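Local coordinates for serine-tRNA ligase (Naegleria fowleri, PDB 6BLJ), which probably attaches serine to its cognate tRNA in the cytoplasm, activating the amino acid with ATP as class II aminoacyl-tRNA synthetases do, and here holds AMP, at residues K345-K348 with S349-M352; Y416-R420 with L421-Y425. All coordinates share one frame; numbering follows the deposited sequence.

How the interactions relate
Both contacts are local and lie in the class II synthetase core, interaction 1 at the start of the long helix 348-366 after a type I' turn, interaction 2 at the end of the short helix 416-421, where a Schellman motif leads into strand 424-425. Interaction 1 is the more exposed, its D346, N347 and E351 lying at the surface while S349 and M352 are buried; in interaction 2 the touching T418, L421 and V423 are buried. A water bridges the first backbone turn, and apolar packing backs the second. The two meet where K345 CE packs 3.7 Å from Y425 CE2, and E299 serves both, pairing with K348 and Y425.

Interaction 1: residues K345-K348 with S349-M352; sequences KDNK and SWEM
N347 and E351 meet across the first turn of helix 348-366, just where a type I' beta turn from K345 to K348 delivers the chain from strand 332-342 of the class II synthetase core. The amide N of E351 donates to N347 O at 3.0 Å, and M352 N follows with a 2.8 Å bond to K348 O. Although N347 holds the N-cap position, its side chain makes no capping bond. N347 OD1 instead approaches W350 CD1 obliquely at 3.5 Å, the amide and indole planes standing 69° apart. With CG anti to the carbonyl carbon (chi1 -66°), the extended E351 side chain runs back along the turn, and E351 CG rests 3.5 Å from N347 O.

The turn itself is closed by K348 N bonding to K345 O. A water bridges K345 O, to which it donates, and S349 N, from which it accepts, so that this first-turn amide is satisfied without a side-chain cap.

Farther out, polar side chains tie the helix start to the surrounding sheet and loops. K348 reaches E299 and K345 reaches E436 in salt bridges, while S349 OG hydrogen-bonds with H439 and N412. Buried M352 packs on V340 and T342 of strand 332-342. The H155 ring meets that of W350 at about 45°, and H7, from the purification tag, meets it edge-to-face. S349 OG also sits 4.0 Å above one face of the W350 indole, displaced toward its rim.

Interaction 2: residues Y416-R420 with L421-Y425; sequences YQTRR and LEVKY
T418 and V423 face each other across a Schellman motif that ends helix 416-421 and turns the chain into strand 424-425 of the synthetase core. The backbone bonds define the motif. V423 N reaches back to T418 O at 2.8 Å, in the carbonyl plane and on a lone pair, while E422 N makes a weak 3.3 Å bond to R419 O. E422 itself takes a positive phi of 55°, which lets the chain reverse. One residue earlier, L421 N donates to Q417 O in an i to i+4 helical bond, and L421 CB and CG lie beside that same carbonyl.

Apolar packing backs these bonds. The T418 and V423 side chains cross at about a right angle, with T418 CB to V423 CB at 3.9 Å, and T418 CG2 also lies against V423 CB. L421 CD1 meets Q417 CG at 4.1 Å. Beyond the turn, T418 packs on F437 and M440 of strand 436-447, and V423 on F297.

Polar side chains link the turn to its surroundings. T418 OG1 bonds to C438 O, Q417 NE2 to K257 O, and R419 pairs with D415. E422 and K424 form a long salt bridge. The extended R420 side chain folds back along the helix to Y416, bringing its guanidinium over one face of the phenol ring; R420 NH1 hydrogen-bonds to Y416 O at 2.9 Å and lies 3.3 Å above the centre of the Y416 ring.

Interaction 1: residues K345-K348 with S349-M352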
loop_
_atom_site.group_PDB
_atom_site.type_symbol
_atom_site.label_atom_id
_atom_site.label_comp_id
_atom_site.label_asym_id
_atom_site.label_seq_id
_atom_site.Cartn_x
_atom_site.Cartn_y
_atom_site.Cartn_z
ATOM N N LYS A 345 -22.615 -29.409 -14.008
ATOM C CA LYS A 345 -23.363 -30.071 -15.067
ATOM C C LYS A 345 -24.639 -29.308 -15.424
ATOM O O LYS A 345 -25.181 -28.536 -14.627
ATOM C CB LYS A 345 -23.737 -31.491 -14.638
ATOM C CG LYS A 345 -22.551 -32.336 -14.258
ATOM C CD LYS A 345 -21.560 -32.438 -15.394
ATOM C CE LYS A 345 -20.437 -33.396 -15.041
ATOM N NZ LYS A 345 -19.160 -33.005 -15.696
ATOM N N ASP A 346 -25.104 -29.531 -16.658
ATOM C CA ASP A 346 -26.485 -29.246 -17.080
ATOM C C ASP A 346 -26.930 -27.810 -16.797
ATOM O O ASP A 346 -28.072 -27.568 -16.398
ATOM C CB ASP A 346 -27.457 -30.224 -16.416
ATOM C CG ASP A 346 -27.167 -31.658 -16.771
ATOM O OD1 ASP A 346 -26.679 -31.907 -17.893
ATOM O OD2 ASP A 346 -27.419 -32.534 -15.918
ATOM N N ASN A 347 -26.045 -26.845 -17.047
ATOM C CA ASN A 347 -26.356 -25.418 -16.884
ATOM C C ASN A 347 -26.924 -25.081 -15.503
ATOM O O ASN A 347 -27.582 -24.049 -15.338
ATOM C CB ASN A 347 -27.322 -24.927 -17.972
ATOM C CG ASN A 347 -26.632 -24.679 -19.299
ATOM O OD1 ASN A 347 -25.489 -24.219 -19.341
ATOM N ND2 ASN A 347 -27.321 -24.984 -20.395
ATOM N N LYS A 348 -26.642 -25.906 -14.490
ATOM C CA LYS A 348 -27.177 -25.649 -13.157
ATOM C C LYS A 348 -26.670 -24.336 -12.581
ATOM O O LYS A 348 -27.421 -23.630 -11.900
ATOM C CB LYS A 348 -26.840 -26.795 -12.207
ATOM C CG LYS A 348 -27.967 -27.808 -12.084
ATOM C CD LYS A 348 -27.465 -29.180 -11.809
ATOM C CE LYS A 348 -28.621 -30.173 -11.933
ATOM N NZ LYS A 348 -28.167 -31.530 -11.592
ATOM N N SER A 349 -25.406 -23.992 -12.824
ATOM C CA SER A 349 -24.921 -22.739 -12.251
ATOM C C SER A 349 -25.624 -21.541 -12.888
ATOM O O SER A 349 -25.898 -20.552 -12.196
ATOM C CB SER A 349 -23.398 -22.633 -12.385
ATOM O OG SER A 349 -22.978 -22.502 -13.729
ATOM N N TRP A 350 -25.968 -21.638 -14.184
ATOM C CA TRP A 350 -26.723 -20.578 -14.855
ATOM C C TRP A 350 -28.160 -20.513 -14.352
ATOM O O TRP A 350 -28.732 -19.422 -14.231
ATOM C CB TRP A 350 -26.666 -20.772 -16.381
ATOM C CG TRP A 350 -25.258 -20.582 -16.842
ATOM C CD1 TRP A 350 -24.411 -21.532 -17.337
ATOM C CD2 TRP A 350 -24.490 -19.378 -16.722
ATOM N NE1 TRP A 350 -23.173 -20.981 -17.572
ATOM C CE2 TRP A 350 -23.196 -19.660 -17.197
ATOM C CE3 TRP A 350 -24.778 -18.082 -16.270
ATOM C CZ2 TRP A 350 -22.192 -18.696 -17.237
ATOM C CZ3 TRP A 350 -23.781 -17.123 -16.314
ATOM C CH2 TRP A 350 -22.503 -17.435 -16.788
ATOM N N GLU A 351 -28.766 -21.665 -14.060
ATOM C CA GLU A 351 -30.074 -21.647 -13.411
ATOM C C GLU A 351 -29.986 -21.038 -12.014
ATOM O O GLU A 351 -30.876 -20.284 -11.593
ATOM C CB GLU A 351 -30.651 -23.064 -13.366
ATOM C CG GLU A 351 -30.966 -23.619 -14.751
ATOM C CD GLU A 351 -31.274 -25.106 -14.742
ATOM O OE1 GLU A 351 -31.344 -25.702 -13.647
ATOM O OE2 GLU A 351 -31.434 -25.684 -15.836
ATOM N N MET A 352 -28.910 -21.327 -11.285
ATOM C CA MET A 352 -28.760 -20.757 -9.948
ATOM C C MET A 352 -28.545 -19.243 -10.007
ATOM O O MET A 352 -28.994 -18.511 -9.111
ATOM C CB MET A 352 -27.608 -21.454 -9.217
ATOM C CG MET A 352 -27.479 -21.103 -7.740
ATOM S SD MET A 352 -28.972 -21.521 -6.810
ATOM C CE MET A 352 -29.101 -23.292 -7.101
HETATM O O HOH W 1 -23.478 -26.110 -13.864
#

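Interaction 2: residues Y416-R420 with L421-Y425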
loop_
_atom_site.group_PDB
_atom_site.type_symbol
_atom_site.label_atom_id
_atom_site.label_comp_id
_atom_site.label_asym_id
_atom_site.label_seq_id
_atom_site.Cartn_x
_atom_site.Cartn_y
_atom_site.Cartn_z
ATOM N N TYR A 416 -13.794 -20.715 -12.093
ATOM C CA TYR A 416 -12.567 -19.926 -12.028
ATOM C C TYR A 416 -11.941 -19.985 -10.638
ATOM O O TYR A 416 -10.734 -20.220 -10.501
ATOM C CB TYR A 416 -12.856 -18.477 -12.429
ATOM C CG TYR A 416 -11.647 -17.565 -12.442
ATOM C CD1 TYR A 416 -11.224 -16.954 -11.272
ATOM C CD2 TYR A 416 -10.954 -17.281 -13.621
ATOM C CE1 TYR A 416 -10.140 -16.111 -11.254
ATOM C CE2 TYR A 416 -9.859 -16.416 -13.612
ATOM C CZ TYR A 416 -9.466 -15.841 -12.410
ATOM O OH TYR A 416 -8.391 -14.994 -12.324
ATOM N N GLN A 417 -12.743 -19.761 -9.587
ATOM C CA GLN A 417 -12.208 -19.769 -8.225
ATOM C C GLN A 417 -12.129 -21.170 -7.639
ATOM O O GLN A 417 -11.234 -21.442 -6.829
ATOM C CB GLN A 417 -13.048 -18.878 -7.297
ATOM C CG GLN A 417 -12.202 -18.066 -6.286
ATOM C CD GLN A 417 -11.308 -17.025 -6.974
ATOM O OE1 GLN A 417 -11.783 -16.229 -7.782
ATOM N NE2 GLN A 417 -10.010 -17.032 -6.650
ATOM N N THR A 418 -13.077 -22.051 -7.980
ATOM C CA THR A 418 -13.016 -23.410 -7.455
ATOM C C THR A 418 -11.759 -24.125 -7.928
ATOM O O THR A 418 -11.256 -25.014 -7.230
ATOM C CB THR A 418 -14.252 -24.219 -7.862
ATOM O OG1 THR A 418 -14.342 -24.261 -9.284
ATOM C CG2 THR A 418 -15.533 -23.607 -7.291
ATOM N N ARG A 419 -11.258 -23.782 -9.122
ATOM C CA ARG A 419 -9.956 -24.299 -9.558
ATOM C C ARG A 419 -8.841 -23.864 -8.615
ATOM O O ARG A 419 -8.011 -24.673 -8.190
ATOM C CB ARG A 419 -9.645 -23.827 -10.975
ATOM C CG ARG A 419 -10.283 -24.665 -12.053
ATOM C CD ARG A 419 -10.015 -24.102 -13.441
ATOM N NE ARG A 419 -10.955 -24.681 -14.392
ATOM C CZ ARG A 419 -10.767 -25.854 -14.994
ATOM N NH1 ARG A 419 -9.667 -26.561 -14.756
ATOM N NH2 ARG A 419 -11.676 -26.317 -15.839
ATOM N N ARG A 420 -8.805 -22.576 -8.283
ATOM C CA ARG A 420 -7.735 -22.059 -7.443
ATOM C C ARG A 420 -7.851 -22.562 -6.009
ATOM O O ARG A 420 -6.836 -22.675 -5.311
ATOM C CB ARG A 420 -7.746 -20.529 -7.513
ATOM C CG ARG A 420 -7.387 -20.020 -8.905
ATOM C CD ARG A 420 -7.852 -18.581 -9.156
ATOM N NE ARG A 420 -7.190 -18.008 -10.331
ATOM C CZ ARG A 420 -7.497 -18.297 -11.595
ATOM N NH1 ARG A 420 -8.477 -19.150 -11.879
ATOM N NH2 ARG A 420 -6.830 -17.722 -12.588
ATOM N N LEU A 421 -9.065 -22.883 -5.564
ATOM C CA LEU A 421 -9.328 -23.385 -4.224
ATOM C C LEU A 421 -9.418 -24.907 -4.171
ATOM O O LEU A 421 -9.587 -25.467 -3.083
ATOM C CB LEU A 421 -10.625 -22.767 -3.684
ATOM C CG LEU A 421 -10.609 -21.276 -3.319
ATOM C CD1 LEU A 421 -12.024 -20.730 -3.239
ATOM C CD2 LEU A 421 -9.906 -21.106 -1.988
ATOM N N GLU A 422 -9.325 -25.572 -5.317
ATOM C CA GLU A 422 -9.435 -27.032 -5.436
ATOM C C GLU A 422 -10.744 -27.548 -4.831
ATOM O O GLU A 422 -10.769 -28.518 -4.067
ATOM C CB GLU A 422 -8.225 -27.721 -4.807
ATOM C CG GLU A 422 -6.915 -27.391 -5.509
ATOM C CD GLU A 422 -5.756 -28.227 -5.005
ATOM O OE1 GLU A 422 -5.859 -29.470 -5.064
ATOM O OE2 GLU A 422 -4.754 -27.649 -4.534
ATOM N N VAL A 423 -11.852 -26.905 -5.196
ATOM C CA VAL A 423 -13.178 -27.369 -4.782
ATOM C C VAL A 423 -13.645 -28.316 -5.885
ATOM O O VAL A 423 -14.213 -27.898 -6.902
ATOM C CB VAL A 423 -14.150 -26.217 -4.548
ATOM C CG1 VAL A 423 -15.441 -26.743 -3.932
ATOM C CG2 VAL A 423 -13.509 -25.154 -3.655
ATOM N N LYS A 424 -13.402 -29.604 -5.680
ATOM C CA LYS A 424 -13.551 -30.612 -6.723
ATOM C C LYS A 424 -14.963 -31.187 -6.772
ATOM O O LYS A 424 -15.683 -31.227 -5.770
ATOM C CB LYS A 424 -12.531 -31.737 -6.513
ATOM C CG LYS A 424 -11.088 -31.270 -6.703
ATOM C CD LYS A 424 -10.072 -32.340 -6.313
ATOM C CE LYS A 424 -8.673 -31.739 -6.185
ATOM N NZ LYS A 424 -7.597 -32.767 -6.191
ATOM N N TYR A 425 -15.348 -31.634 -7.965
ATOM C CA TYR A 425 -16.654 -32.229 -8.217
ATOM C C TYR A 425 -16.531 -33.747 -8.333
ATOM O O TYR A 425 -15.680 -34.247 -9.071
ATOM C CB TYR A 425 -17.275 -31.653 -9.489
ATOM C CG TYR A 425 -18.559 -32.346 -9.901
ATOM C CD1 TYR A 425 -19.707 -32.244 -9.121
ATOM C CD2 TYR A 425 -18.619 -33.114 -11.061
ATOM C CE1 TYR A 425 -20.881 -32.870 -9.492
ATOM C CE2 TYR A 425 -19.791 -33.747 -11.441
ATOM C CZ TYR A 425 -20.919 -33.622 -10.646
ATOM O OH TYR A 425 -22.091 -34.240 -11.006
#